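Local atomic coordinates of acyl-coenzyme A oxidase 1 (Yarrowia lipolytica, PDB entry 5Y9D), a protein that oxidises acyl-CoA to trans-2-enoyl-CoA with the help of FAD, passing the electrons to oxygen to form hydrogen peroxide in peroxisomal fatty acid beta-oxidation. Residues L74-D79 / G118-S123; E93-L98 / T126-H131; Y186-D191 / I224-D229; V236-N241 / R279-M284. All blocks are in the same frame, centred on the assembly; numbering follows the deposited sequence.

Interaction 1 of 4, residues L74-D79 / G118-S123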
loop_
_atom_site.group_PDB
_atom_site.type_symbol
_atom_site.label_atom_id
_atom_site.label_comp_id
_atom_site.label_asym_id
_atom_site.label_seq_id
_atom_site.Cartn_x
_atom_site.Cartn_y
_atom_site.Cartn_z
ATOM N N LEU A 74 -12.232 10.153 -23.744
ATOM C CA LEU A 74 -11.157 9.676 -22.839
ATOM C C LEU A 74 -10.879 10.546 -21.614
ATOM O O LEU A 74 -9.881 10.352 -20.918
ATOM C CB LEU A 74 -9.838 9.577 -23.603
ATOM C CG LEU A 74 -9.788 8.647 -24.816
ATOM C CD1 LEU A 74 -8.351 8.313 -25.198
ATOM C CD2 LEU A 74 -10.562 7.368 -24.532
ATOM N N SER A 75 -11.727 11.527 -21.353
ATOM C CA SER A 75 -11.394 12.549 -20.355
ATOM C C SER A 75 -11.558 11.936 -18.973
ATOM O O SER A 75 -12.533 11.253 -18.710
ATOM C CB SER A 75 -12.312 13.758 -20.514
ATOM O OG SER A 75 -12.385 14.480 -19.306
ATOM N N VAL A 76 -10.624 12.211 -18.083
ATOM C CA VAL A 76 -10.622 11.587 -16.751
ATOM C C VAL A 76 -11.026 12.525 -15.602
ATOM O O VAL A 76 -11.087 12.107 -14.451
ATOM C CB VAL A 76 -9.275 10.874 -16.499
ATOM C CG1 VAL A 76 -9.096 9.796 -17.554
ATOM C CG2 VAL A 76 -8.080 11.834 -16.541
ATOM N N THR A 77 -11.363 13.762 -15.937
ATOM C CA THR A 77 -11.893 14.748 -15.003
ATOM C C THR A 77 -12.803 14.210 -13.924
ATOM O O THR A 77 -12.607 14.497 -12.785
ATOM C CB THR A 77 -12.768 15.809 -15.739
ATOM O OG1 THR A 77 -12.282 16.031 -17.070
ATOM C CG2 THR A 77 -12.794 17.092 -14.982
ATOM N N ALA A 78 -13.853 13.487 -14.300
ATOM C CA ALA A 78 -14.868 13.024 -13.334
ATOM C C ALA A 78 -14.622 11.585 -12.814
ATOM O O ALA A 78 -15.388 11.087 -12.021
ATOM C CB ALA A 78 -16.278 13.171 -13.927
ATOM N N ASP A 79 -13.535 10.946 -13.225
ATOM C CA ASP A 79 -13.313 9.529 -12.922
ATOM C C ASP A 79 -13.170 9.149 -11.469
ATOM O O ASP A 79 -13.405 7.997 -11.098
ATOM C CB ASP A 79 -12.030 9.061 -13.589
ATOM C CG ASP A 79 -12.192 8.816 -15.052
ATOM O OD1 ASP A 79 -13.287 9.033 -15.594
ATOM O OD2 ASP A 79 -11.205 8.395 -15.673
ATOM N N GLY A 118 -2.277 4.381 -19.437
ATOM C CA GLY A 118 -2.382 3.696 -18.142
ATOM C C GLY A 118 -1.899 4.533 -16.984
ATOM O O GLY A 118 -2.209 4.239 -15.826
ATOM N N MET A 119 -1.128 5.579 -17.271
ATOM C CA MET A 119 -0.792 6.547 -16.230
ATOM C C MET A 119 -1.976 7.067 -15.454
ATOM O O MET A 119 -1.818 7.364 -14.306
ATOM C CB MET A 119 -0.139 7.792 -16.809
ATOM C CG MET A 119 1.189 7.534 -17.456
ATOM S SD MET A 119 1.839 9.119 -17.928
ATOM C CE MET A 119 2.482 9.578 -16.333
ATOM N N VAL A 120 -3.110 7.265 -16.122
ATOM C CA VAL A 120 -4.303 7.916 -15.533
ATOM C C VAL A 120 -5.609 7.122 -15.666
ATOM O O VAL A 120 -6.608 7.499 -15.060
ATOM C CB VAL A 120 -4.577 9.324 -16.127
ATOM C CG1 VAL A 120 -3.502 10.290 -15.700
ATOM C CG2 VAL A 120 -4.644 9.282 -17.638
ATOM N N ASP A 121 -5.606 6.059 -16.467
ATOM C CA ASP A 121 -6.792 5.215 -16.630
ATOM C C ASP A 121 -6.411 3.749 -16.769
ATOM O O ASP A 121 -6.375 3.190 -17.847
ATOM C CB ASP A 121 -7.625 5.659 -17.829
ATOM C CG ASP A 121 -8.945 4.913 -17.921
ATOM O OD1 ASP A 121 -9.201 4.052 -17.050
ATOM O OD2 ASP A 121 -9.727 5.156 -18.860
ATOM N N MET A 122 -6.161 3.110 -15.648
ATOM C CA MET A 122 -5.843 1.716 -15.681
ATOM C C MET A 122 -6.999 0.807 -16.119
ATOM O O MET A 122 -6.729 -0.219 -16.733
ATOM C CB MET A 122 -5.203 1.297 -14.351
ATOM C CG MET A 122 -3.669 1.521 -14.371
ATOM S SD MET A 122 -2.803 1.583 -12.779
ATOM C CE MET A 122 -2.640 3.345 -12.446
ATOM N N SER A 123 -8.263 1.170 -15.881
ATOM C CA SER A 123 -9.353 0.273 -16.241
ATOM C C SER A 123 -9.429 0.065 -17.789
ATOM O O SER A 123 -9.505 -1.069 -18.269
ATOM C CB SER A 123 -10.675 0.765 -15.644
ATOM O OG SER A 123 -10.731 0.581 -14.214
#
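V76 rests against V120 and the beta-carbon of D121, joining two loops of the helical N-terminal domain of this acyl-CoA oxidase. One is the link between helices 55-70 and 84-98, which makes a type I beta turn from V76 to D79; the other leads into helix 122-142, with D121 at its N-cap. The two methyls of V76 divide the contact: CG2 comes within 4.3 Å of V120 CB, while CG1 reaches V120 O at 4.2 Å and D121 CB at 4.4 Å. The two valines share a conformation, CG1 lying anti to the carbonyl carbon (chi1 -61° in V76 and -69° in V120). A beta-branched residue suits both places, since its short, stiff side chain packs closely against a buried backbone and has no polar end to satisfy. F652, from helix 651-654, touches both valines. The turn is closed by the bond from D79 N to V76 O, 3.0 Å long. Inside it, T77 OG1 donates to S75 OG, just ahead of the turn, at 2.7 Å. D121 does two jobs. Its CG stands anti to the backbone nitrogen (chi1 -173°), and the carboxylate caps a backbone N-H of the first helical turn, as aspartate commonly does; it is also hydrogen-bonded to the T124 hydroxyl. It faces D79 as well, and two carboxylates so placed would probably repel one another but for the guanidinium of R94, which forms a salt bridge to each; D79 OD2 and D121 OD2 lie 4.8 Å apart.

Interaction 2 of 4, residues E93-L98 / T126-H131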
loop_
_atom_site.group_PDB
_atom_site.type_symbol
_atom_site.label_atom_id
_atom_site.label_comp_id
_atom_site.label_asym_id
_atom_site.label_seq_id
_atom_site.Cartn_x
_atom_site.Cartn_y
_atom_site.Cartn_z
ATOM N N GLU A 93 -16.958 2.627 -23.656
ATOM C CA GLU A 93 -16.829 3.742 -24.593
ATOM C C GLU A 93 -15.342 4.052 -24.914
ATOM O O GLU A 93 -14.974 4.261 -26.096
ATOM C CB GLU A 93 -17.484 5.003 -24.027
ATOM C CG GLU A 93 -18.966 4.884 -23.799
ATOM C CD GLU A 93 -19.528 6.010 -22.960
ATOM O OE1 GLU A 93 -18.728 6.680 -22.260
ATOM O OE2 GLU A 93 -20.773 6.224 -22.995
ATOM N N ARG A 94 -14.499 4.113 -23.878
ATOM C CA ARG A 94 -13.081 4.443 -24.097
ATOM C C ARG A 94 -12.378 3.394 -24.938
ATOM O O ARG A 94 -11.656 3.718 -25.858
ATOM C CB ARG A 94 -12.356 4.731 -22.785
ATOM C CG ARG A 94 -12.907 5.993 -22.130
ATOM C CD ARG A 94 -12.399 6.205 -20.732
ATOM N NE ARG A 94 -13.191 7.194 -20.012
ATOM C CZ ARG A 94 -12.955 7.590 -18.764
ATOM N NH1 ARG A 94 -11.923 7.107 -18.080
ATOM N NH2 ARG A 94 -13.757 8.477 -18.194
ATOM N N VAL A 95 -12.628 2.132 -24.661
ATOM C CA VAL A 95 -12.121 1.058 -25.507
ATOM C C VAL A 95 -12.542 1.262 -26.967
ATOM O O VAL A 95 -11.720 1.143 -27.864
ATOM C CB VAL A 95 -12.596 -0.341 -25.013
ATOM C CG1 VAL A 95 -12.227 -1.434 -26.023
ATOM C CG2 VAL A 95 -11.990 -0.657 -23.675
ATOM N N ALA A 96 -13.805 1.587 -27.200
ATOM C CA ALA A 96 -14.272 1.870 -28.557
ATOM C C ALA A 96 -13.488 2.967 -29.257
ATOM O O ALA A 96 -13.095 2.817 -30.393
ATOM C CB ALA A 96 -15.749 2.204 -28.546
ATOM N N ALA A 97 -13.219 4.053 -28.547
ATOM C CA ALA A 97 -12.552 5.237 -29.105
ATOM C C ALA A 97 -11.088 4.997 -29.422
ATOM O O ALA A 97 -10.549 5.675 -30.315
ATOM C CB ALA A 97 -12.667 6.406 -28.145
ATOM N N LEU A 98 -10.453 4.066 -28.696
ATOM C CA LEU A 98 -9.060 3.685 -28.950
ATOM C C LEU A 98 -8.924 2.631 -30.052
ATOM O O LEU A 98 -7.833 2.395 -30.561
ATOM C CB LEU A 98 -8.394 3.149 -27.669
ATOM C CG LEU A 98 -8.183 4.190 -26.566
ATOM C CD1 LEU A 98 -7.907 3.474 -25.250
ATOM C CD2 LEU A 98 -7.053 5.167 -26.926
ATOM N N THR A 126 -6.448 -1.994 -19.146
ATOM C CA THR A 126 -6.610 -3.430 -18.982
ATOM C C THR A 126 -7.689 -4.024 -19.897
ATOM O O THR A 126 -7.501 -5.122 -20.484
ATOM C CB THR A 126 -6.961 -3.747 -17.541
ATOM O OG1 THR A 126 -5.939 -3.228 -16.708
ATOM C CG2 THR A 126 -7.066 -5.243 -17.309
ATOM N N ARG A 127 -8.814 -3.303 -20.010
ATOM C CA ARG A 127 -9.962 -3.819 -20.739
ATOM C C ARG A 127 -9.675 -3.901 -22.242
ATOM O O ARG A 127 -10.210 -4.732 -22.957
ATOM C CB ARG A 127 -11.215 -2.990 -20.468
ATOM C CG ARG A 127 -12.491 -3.651 -20.984
ATOM C CD ARG A 127 -13.624 -3.439 -20.020
ATOM N NE ARG A 127 -14.905 -3.878 -20.538
ATOM C CZ ARG A 127 -16.081 -3.325 -20.225
ATOM N NH1 ARG A 127 -16.169 -2.273 -19.398
ATOM N NH2 ARG A 127 -17.189 -3.832 -20.747
ATOM N N LEU A 128 -8.811 -3.046 -22.718
ATOM C CA LEU A 128 -8.378 -3.140 -24.083
ATOM C C LEU A 128 -7.334 -4.241 -24.205
ATOM O O LEU A 128 -7.279 -5.003 -25.161
ATOM C CB LEU A 128 -7.778 -1.804 -24.484
ATOM C CG LEU A 128 -7.322 -1.674 -25.919
ATOM C CD1 LEU A 128 -8.441 -2.058 -26.859
ATOM C CD2 LEU A 128 -6.891 -0.239 -26.143
ATOM N N SER A 129 -6.490 -4.293 -23.207
ATOM C CA SER A 129 -5.293 -5.076 -23.253
ATOM C C SER A 129 -5.590 -6.589 -23.311
ATOM O O SER A 129 -4.960 -7.296 -24.074
ATOM C CB SER A 129 -4.448 -4.686 -22.047
ATOM O OG SER A 129 -3.279 -5.429 -21.981
ATOM N N ILE A 130 -6.581 -7.074 -22.566
ATOM C CA ILE A 130 -6.902 -8.499 -22.587
ATOM C C ILE A 130 -7.208 -9.073 -23.987
ATOM O O ILE A 130 -7.082 -10.275 -24.223
ATOM C CB ILE A 130 -8.049 -8.868 -21.603
ATOM C CG1 ILE A 130 -9.330 -8.080 -21.936
ATOM C CG2 ILE A 130 -7.625 -8.656 -20.131
ATOM C CD1 ILE A 130 -10.240 -8.812 -22.895
ATOM N N HIS A 131 -7.620 -8.231 -24.907
ATOM C CA HIS A 131 -7.908 -8.704 -26.252
ATOM C C HIS A 131 -6.719 -8.526 -27.130
ATOM O O HIS A 131 -6.200 -9.462 -27.744
ATOM C CB HIS A 131 -9.055 -7.918 -26.865
ATOM C CG HIS A 131 -9.096 -8.016 -28.340
ATOM N ND1 HIS A 131 -9.677 -9.078 -28.990
ATOM C CD2 HIS A 131 -8.616 -7.200 -29.301
ATOM C CE1 HIS A 131 -9.564 -8.911 -30.290
ATOM N NE2 HIS A 131 -8.925 -7.776 -30.507
#
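L128 sends its two methyls to different residues of the facing helix: CD1 meets V95 CG1 at 3.9 Å, and CD2 meets L98 CD1 at 4.0 Å. The leucine thus straddles one turn of helix 93-98, and its side chain lies obliquely across both partners. It gets there because CG stands anti to its backbone nitrogen (chi1 -177°), which brings the fork of the chain up against V95 and L98. In V95 CG1 is likewise anti to the backbone nitrogen, which points it at L128 and turns CG2 to the root of R127, 4.0 Å from R127 CB and 4.1 Å from R127 CG. Here the side chains meet at about a right angle, and only the aliphatic base of the arginine takes part. L98 adds its CB as well, 4.0 Å from L128 CD2. V95 and L128 stand at the nearest approach of the two backbones, with L98 one turn further on, and apolar side chains of this size suit a helix pair whose axes come to 9.7 Å.

R127 is amphipathic in use. Beyond the methylenes its chain bends at chi2, and its head is held by a salt bridge to D266, by the carbonyls of R88 and G264, and by the Y686 hydroxyl of the second subunit, so the buried charge has many partners. One turn on, I130 touches the FAD. The helices cross at -56°, and the pair is part of the helical N-terminal domain of the acyl-CoA oxidase family, beside the flavin site.

Interaction 3 of 4, residues Y186-D191 / I224-D229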
loop_
_atom_site.group_PDB
_atom_site.type_symbol
_atom_site.label_atom_id
_atom_site.label_comp_id
_atom_site.label_asym_id
_atom_site.label_seq_id
_atom_site.Cartn_x
_atom_site.Cartn_y
_atom_site.Cartn_z
ATOM N N TYR A 186 -9.814 -35.083 -26.370
ATOM C CA TYR A 186 -9.953 -35.188 -27.823
ATOM C C TYR A 186 -10.969 -36.236 -28.185
ATOM O O TYR A 186 -11.028 -37.265 -27.555
ATOM C CB TYR A 186 -8.626 -35.545 -28.500
ATOM C CG TYR A 186 -8.801 -35.684 -29.998
ATOM C CD1 TYR A 186 -9.148 -34.584 -30.777
ATOM C CD2 TYR A 186 -8.686 -36.924 -30.632
ATOM C CE1 TYR A 186 -9.337 -34.705 -32.144
ATOM C CE2 TYR A 186 -8.880 -37.060 -32.000
ATOM C CZ TYR A 186 -9.201 -35.946 -32.747
ATOM O OH TYR A 186 -9.401 -36.057 -34.090
ATOM N N ASP A 187 -11.782 -35.949 -29.189
ATOM C CA ASP A 187 -12.795 -36.892 -29.631
ATOM C C ASP A 187 -12.651 -37.113 -31.124
ATOM O O ASP A 187 -12.930 -36.224 -31.921
ATOM C CB ASP A 187 -14.204 -36.398 -29.270
ATOM C CG ASP A 187 -15.297 -37.384 -29.679
ATOM O OD1 ASP A 187 -14.986 -38.375 -30.364
ATOM O OD2 ASP A 187 -16.475 -37.161 -29.330
ATOM N N GLN A 188 -12.242 -38.322 -31.482
ATOM C CA GLN A 188 -11.905 -38.668 -32.864
ATOM C C GLN A 188 -13.143 -38.849 -33.725
ATOM O O GLN A 188 -13.174 -38.373 -34.846
ATOM C CB GLN A 188 -11.064 -39.934 -32.867
ATOM C CG GLN A 188 -10.436 -40.296 -34.197
ATOM C CD GLN A 188 -9.438 -41.422 -34.033
ATOM O OE1 GLN A 188 -9.448 -42.128 -33.024
ATOM N NE2 GLN A 188 -8.569 -41.588 -35.008
ATOM N N ASP A 189 -14.170 -39.514 -33.192
ATOM C CA ASP A 189 -15.439 -39.690 -33.900
ATOM C C ASP A 189 -15.884 -38.399 -34.555
ATOM O O ASP A 189 -16.291 -38.420 -35.698
ATOM C CB ASP A 189 -16.539 -40.236 -32.972
ATOM C CG ASP A 189 -16.354 -41.749 -32.632
ATOM O OD1 ASP A 189 -15.204 -42.203 -32.428
ATOM O OD2 ASP A 189 -17.367 -42.492 -32.556
ATOM N N SER A 190 -15.757 -37.271 -33.846
ATOM C CA SER A 190 -16.217 -35.939 -34.324
ATOM C C SER A 190 -15.099 -34.947 -34.748
ATOM O O SER A 190 -15.397 -33.883 -35.308
ATOM C CB SER A 190 -17.128 -35.282 -33.264
ATOM O OG SER A 190 -16.503 -35.203 -31.988
ATOM N N ASP A 191 -13.838 -35.305 -34.496
ATOM C CA ASP A 191 -12.693 -34.412 -34.688
ATOM C C ASP A 191 -12.861 -33.079 -33.906
ATOM O O ASP A 191 -12.695 -31.972 -34.449
ATOM C CB ASP A 191 -12.392 -34.169 -36.180
ATOM C CG ASP A 191 -10.906 -33.814 -36.435
ATOM O OD1 ASP A 191 -10.067 -34.090 -35.560
ATOM O OD2 ASP A 191 -10.550 -33.253 -37.497
ATOM N N ILE A 224 -6.233 -33.903 -23.249
ATOM C CA ILE A 224 -6.352 -35.322 -22.963
ATOM C C ILE A 224 -6.667 -36.088 -24.234
ATOM O O ILE A 224 -7.644 -35.808 -24.875
ATOM C CB ILE A 224 -7.390 -35.665 -21.876
ATOM C CG1 ILE A 224 -7.416 -34.642 -20.736
ATOM C CG2 ILE A 224 -7.094 -37.043 -21.298
ATOM C CD1 ILE A 224 -6.115 -34.459 -19.994
ATOM N N VAL A 225 -5.823 -37.059 -24.568
ATOM C CA VAL A 225 -6.000 -37.947 -25.734
ATOM C C VAL A 225 -5.787 -39.393 -25.268
ATOM O O VAL A 225 -4.772 -39.713 -24.633
ATOM C CB VAL A 225 -4.997 -37.632 -26.881
ATOM C CG1 VAL A 225 -5.407 -38.341 -28.170
ATOM C CG2 VAL A 225 -4.902 -36.135 -27.151
ATOM N N HIS A 226 -6.755 -40.259 -25.562
ATOM C CA HIS A 226 -6.691 -41.679 -25.176
ATOM C C HIS A 226 -6.291 -41.908 -23.720
ATOM O O HIS A 226 -5.516 -42.825 -23.404
ATOM C CB HIS A 226 -5.717 -42.409 -26.089
ATOM C CG HIS A 226 -6.064 -42.290 -27.534
ATOM N ND1 HIS A 226 -7.347 -42.465 -27.999
ATOM C CD2 HIS A 226 -5.301 -42.017 -28.617
ATOM C CE1 HIS A 226 -7.364 -42.299 -29.309
ATOM N NE2 HIS A 226 -6.136 -42.024 -29.710
ATOM N N GLY A 227 -6.826 -41.059 -22.842
ATOM C CA GLY A 227 -6.644 -41.173 -21.402
ATOM C C GLY A 227 -5.331 -40.645 -20.884
ATOM O O GLY A 227 -5.024 -40.816 -19.715
ATOM N N LYS A 228 -4.543 -40.008 -21.745
ATOM C CA LYS A 228 -3.252 -39.480 -21.334
ATOM C C LYS A 228 -3.246 -37.946 -21.416
ATOM O O LYS A 228 -3.642 -37.356 -22.432
ATOM C CB LYS A 228 -2.126 -40.092 -22.181
ATOM C CG LYS A 228 -0.827 -39.276 -22.188
ATOM C CD LYS A 228 0.421 -40.132 -22.128
ATOM C CE LYS A 228 1.611 -39.496 -22.839
ATOM N NZ LYS A 228 1.826 -40.199 -24.139
ATOM N N ASP A 229 -2.780 -37.338 -20.323
ATOM C CA ASP A 229 -2.575 -35.895 -20.197
ATOM C C ASP A 229 -1.280 -35.470 -20.889
ATOM O O ASP A 229 -0.193 -35.782 -20.416
ATOM C CB ASP A 229 -2.505 -35.543 -18.710
ATOM C CG ASP A 229 -2.603 -34.053 -18.437
ATOM O OD1 ASP A 229 -2.350 -33.258 -19.366
ATOM O OD2 ASP A 229 -2.914 -33.683 -17.274
#
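Y186 and I224 are joined by a backbone hydrogen bond, Y186 N to I224 O at 2.7 Å. It is nearly straight, with 161° at the hydrogen, and it reaches the oxygen end-on, the C=O...N angle being 178°. This is one rung between parallel neighbours, strands 183-187 and 216-225; A184 supplies another backbone bond to I224.

Apolar contact follows directly. Y186 CB lies 4.0 Å from V225 CG2, while the ring, with CG anti to the backbone nitrogen, leads away from the facing segment. V225 suits the strand as a beta-branched residue, and its other methyl, CG1, sits 3.7 Å above one face of the H226 ring, offset toward the rim.

Both segments belong to the beta-rich middle domain of the acyl-CoA dehydrogenase fold, and strand 216-225 turns back here into strand 228-238 as a tight hairpin. Its type I' turn runs from V225 to K228, closed by K228 N to V225 O at 2.9 Å and V225 N to K228 O at 3.1 Å. H226 and G227 both have positive phi, a backbone shape that glycine adopts with little strain.

Polar side chains add to this. Within 186-191 the Y186 hydroxyl donates to D191 OD1 over 2.5 Å, on the anti side of the carboxylate and 29° out of its plane, while D191 OD2 pairs with R279. At the solvent-exposed end Q188 OE1 approaches the edge of the H226 imidazole, 4.3 Å from CE1.

Interaction 4 of 4, residues V236-N241 / R279-M284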
loop_
_atom_site.group_PDB
_atom_site.type_symbol
_atom_site.label_atom_id
_atom_site.label_comp_id
_atom_site.label_asym_id
_atom_site.label_seq_id
_atom_site.Cartn_x
_atom_site.Cartn_y
_atom_site.Cartn_z
ATOM N N VAL A 236 -8.950 -21.916 -28.728
ATOM C CA VAL A 236 -9.948 -20.892 -28.890
ATOM C C VAL A 236 -11.335 -21.485 -28.678
ATOM O O VAL A 236 -11.729 -22.428 -29.382
ATOM C CB VAL A 236 -9.941 -20.261 -30.284
ATOM C CG1 VAL A 236 -11.043 -19.197 -30.377
ATOM C CG2 VAL A 236 -8.575 -19.657 -30.589
ATOM N N VAL A 237 -12.089 -20.896 -27.744
ATOM C CA VAL A 237 -13.436 -21.344 -27.447
ATOM C C VAL A 237 -14.370 -20.140 -27.580
ATOM O O VAL A 237 -14.179 -19.139 -26.898
ATOM C CB VAL A 237 -13.525 -21.949 -26.016
ATOM C CG1 VAL A 237 -14.875 -22.627 -25.779
ATOM C CG2 VAL A 237 -12.375 -22.922 -25.746
ATOM N N PRO A 238 -15.388 -20.237 -28.471
ATOM C CA PRO A 238 -16.460 -19.226 -28.516
ATOM C C PRO A 238 -17.207 -19.228 -27.216
ATOM O O PRO A 238 -17.506 -20.307 -26.678
ATOM C CB PRO A 238 -17.400 -19.736 -29.616
ATOM C CG PRO A 238 -16.585 -20.699 -30.415
ATOM C CD PRO A 238 -15.649 -21.325 -29.431
ATOM N N LEU A 239 -17.498 -18.039 -26.708
ATOM C CA LEU A 239 -18.226 -17.930 -25.453
ATOM C C LEU A 239 -19.659 -17.534 -25.670
ATOM O O LEU A 239 -20.509 -18.002 -24.971
ATOM C CB LEU A 239 -17.592 -16.896 -24.549
ATOM C CG LEU A 239 -16.179 -17.140 -24.073
ATOM C CD1 LEU A 239 -15.771 -15.889 -23.276
ATOM C CD2 LEU A 239 -16.029 -18.446 -23.268
ATOM N N ARG A 240 -19.896 -16.601 -26.569
ATOM C CA ARG A 240 -21.233 -16.046 -26.773
ATOM C C ARG A 240 -21.693 -16.126 -28.240
ATOM O O ARG A 240 -20.859 -16.134 -29.171
ATOM C CB ARG A 240 -21.252 -14.574 -26.392
ATOM C CG ARG A 240 -20.952 -14.262 -24.948
ATOM C CD ARG A 240 -21.027 -12.755 -24.681
ATOM N NE ARG A 240 -21.342 -12.501 -23.288
ATOM C CZ ARG A 240 -20.459 -12.526 -22.302
ATOM N NH1 ARG A 240 -19.171 -12.761 -22.541
ATOM N NH2 ARG A 240 -20.860 -12.291 -21.047
ATOM N N ASN A 241 -23.013 -16.162 -28.427
ATOM C CA ASN A 241 -23.612 -15.961 -29.741
ATOM C C ASN A 241 -23.474 -14.467 -30.032
ATOM O O ASN A 241 -23.941 -13.636 -29.263
ATOM C CB ASN A 241 -25.084 -16.415 -29.793
ATOM C CG ASN A 241 -25.277 -17.861 -29.337
ATOM O OD1 ASN A 241 -25.877 -18.108 -28.283
ATOM N ND2 ASN A 241 -24.730 -18.814 -30.093
ATOM N N ARG A 279 -11.107 -29.414 -33.680
ATOM C CA ARG A 279 -9.706 -29.712 -33.336
ATOM C C ARG A 279 -8.770 -28.575 -33.779
ATOM O O ARG A 279 -7.770 -28.300 -33.119
ATOM C CB ARG A 279 -9.317 -31.061 -33.967
ATOM C CG ARG A 279 -7.842 -31.437 -33.966
ATOM C CD ARG A 279 -7.606 -32.640 -34.883
ATOM N NE ARG A 279 -6.494 -32.371 -35.777
ATOM C CZ ARG A 279 -6.587 -32.161 -37.084
ATOM N NH1 ARG A 279 -5.474 -31.903 -37.763
ATOM N NH2 ARG A 279 -7.752 -32.226 -37.727
ATOM N N GLN A 280 -9.132 -27.898 -34.871
ATOM C CA GLN A 280 -8.343 -26.785 -35.420
ATOM C C GLN A 280 -8.339 -25.499 -34.568
ATOM O O GLN A 280 -7.657 -24.549 -34.896
ATOM C CB GLN A 280 -8.841 -26.444 -36.823
ATOM C CG GLN A 280 -8.580 -27.514 -37.872
ATOM C CD GLN A 280 -9.706 -28.545 -38.003
ATOM O OE1 GLN A 280 -10.511 -28.763 -37.088
ATOM N NE2 GLN A 280 -9.751 -29.198 -39.154
ATOM N N ASN A 281 -9.106 -25.485 -33.488
ATOM C CA ASN A 281 -9.164 -24.363 -32.569
ATOM C C ASN A 281 -8.023 -24.404 -31.600
ATOM O O ASN A 281 -7.675 -23.399 -30.997
ATOM C CB ASN A 281 -10.488 -24.381 -31.775
ATOM C CG ASN A 281 -11.636 -23.760 -32.547
ATOM O OD1 ASN A 281 -12.526 -23.188 -31.960
ATOM N ND2 ASN A 281 -11.588 -23.824 -33.873
ATOM N N MET A 282 -7.474 -25.584 -31.398
ATOM C CA MET A 282 -6.282 -25.716 -30.593
ATOM C C MET A 282 -5.222 -25.051 -31.409
ATOM O O MET A 282 -5.195 -25.197 -32.617
ATOM C CB MET A 282 -5.940 -27.181 -30.372
ATOM C CG MET A 282 -4.474 -27.436 -30.270
ATOM S SD MET A 282 -4.148 -29.050 -29.562
ATOM C CE MET A 282 -2.426 -28.905 -29.093
ATOM N N LEU A 283 -4.351 -24.314 -30.758
ATOM C CA LEU A 283 -3.363 -23.521 -31.464
ATOM C C LEU A 283 -2.094 -24.366 -31.622
ATOM O O LEU A 283 -1.574 -24.866 -30.640
ATOM C CB LEU A 283 -3.138 -22.210 -30.705
ATOM C CG LEU A 283 -4.394 -21.312 -30.610
ATOM C CD1 LEU A 283 -4.246 -20.203 -29.578
ATOM C CD2 LEU A 283 -4.702 -20.735 -31.963
ATOM N N MET A 284 -1.629 -24.548 -32.863
ATOM C CA MET A 284 -0.732 -25.657 -33.197
ATOM C C MET A 284 0.573 -25.247 -33.860
ATOM O O MET A 284 1.107 -25.971 -34.699
ATOM C CB MET A 284 -1.455 -26.667 -34.111
ATOM C CG MET A 284 -2.617 -27.394 -33.465
ATOM S SD MET A 284 -3.082 -28.931 -34.287
ATOM C CE MET A 284 -4.685 -29.235 -33.560
#
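The carboxamide of N281 is directed at the backbone of V236, its atom modelled as OD1 lying 2.8 Å from V236 O. The amide is probably turned over in the model, and with that corrected the pair may be a hydrogen bond. The carboxamide also lies near P238 CD, a loose contact. A second flat group, the peptide carbonyl of N281, takes the N-H of V236 above its plane: V236 N to N281 O is 3.0 Å and close to straight (171°), but the donor stands 46° out of that plane and so off the lone pairs.

N281 thus accepts the N-H of V236, and its carboxamide may also bond the V236 carbonyl. Its CG lies anti to the carbonyl carbon (chi1 -83°), which points the carboxamide toward that carbonyl, and N281 CB comes within 3.3 Å of V236 O. Asparagine would suit this buried spot if the amide is turned so that its NH2 meets the carbonyl.

Beside these polar atoms V236 CG2 touches L283 CD2 at 4.2 Å, the leucine's end reaching in further than its root. W151 of helix 145-153 covers V236 and N281, and Q147 of that helix holds the backbone of M282 and M284.

R279 to N281 form a 3-10 turn, with M282 N bonded to R279 O at 3.2 Å. The arrangement pins the chain leaving strand 275-278, the last strand of the mixed sheet, against strand 228-238 of the beta-rich middle domain, as it heads for helix 306-334.

Interactions 1 and 2 lie in the helical N-terminal region and share helix 122-142; R94, on the helix of interaction 2, salt-bridges D79 and D121 of interaction 1. Both are buried and apolar where their segments meet. Interactions 3 and 4 lie in the beta-rich part, about 16 Å apart between centres, and use opposite ends of strand 228-238, joined by the D191-R279 salt bridge; each has a backbone hydrogen bond as its main link. Interaction 4 is buried, whereas interaction 3 runs out to an exposed hairpin tip. Interactions 1 and 3 are the most distant pair, about 47 Å between centres, and interaction 2 lies closest to the flavin.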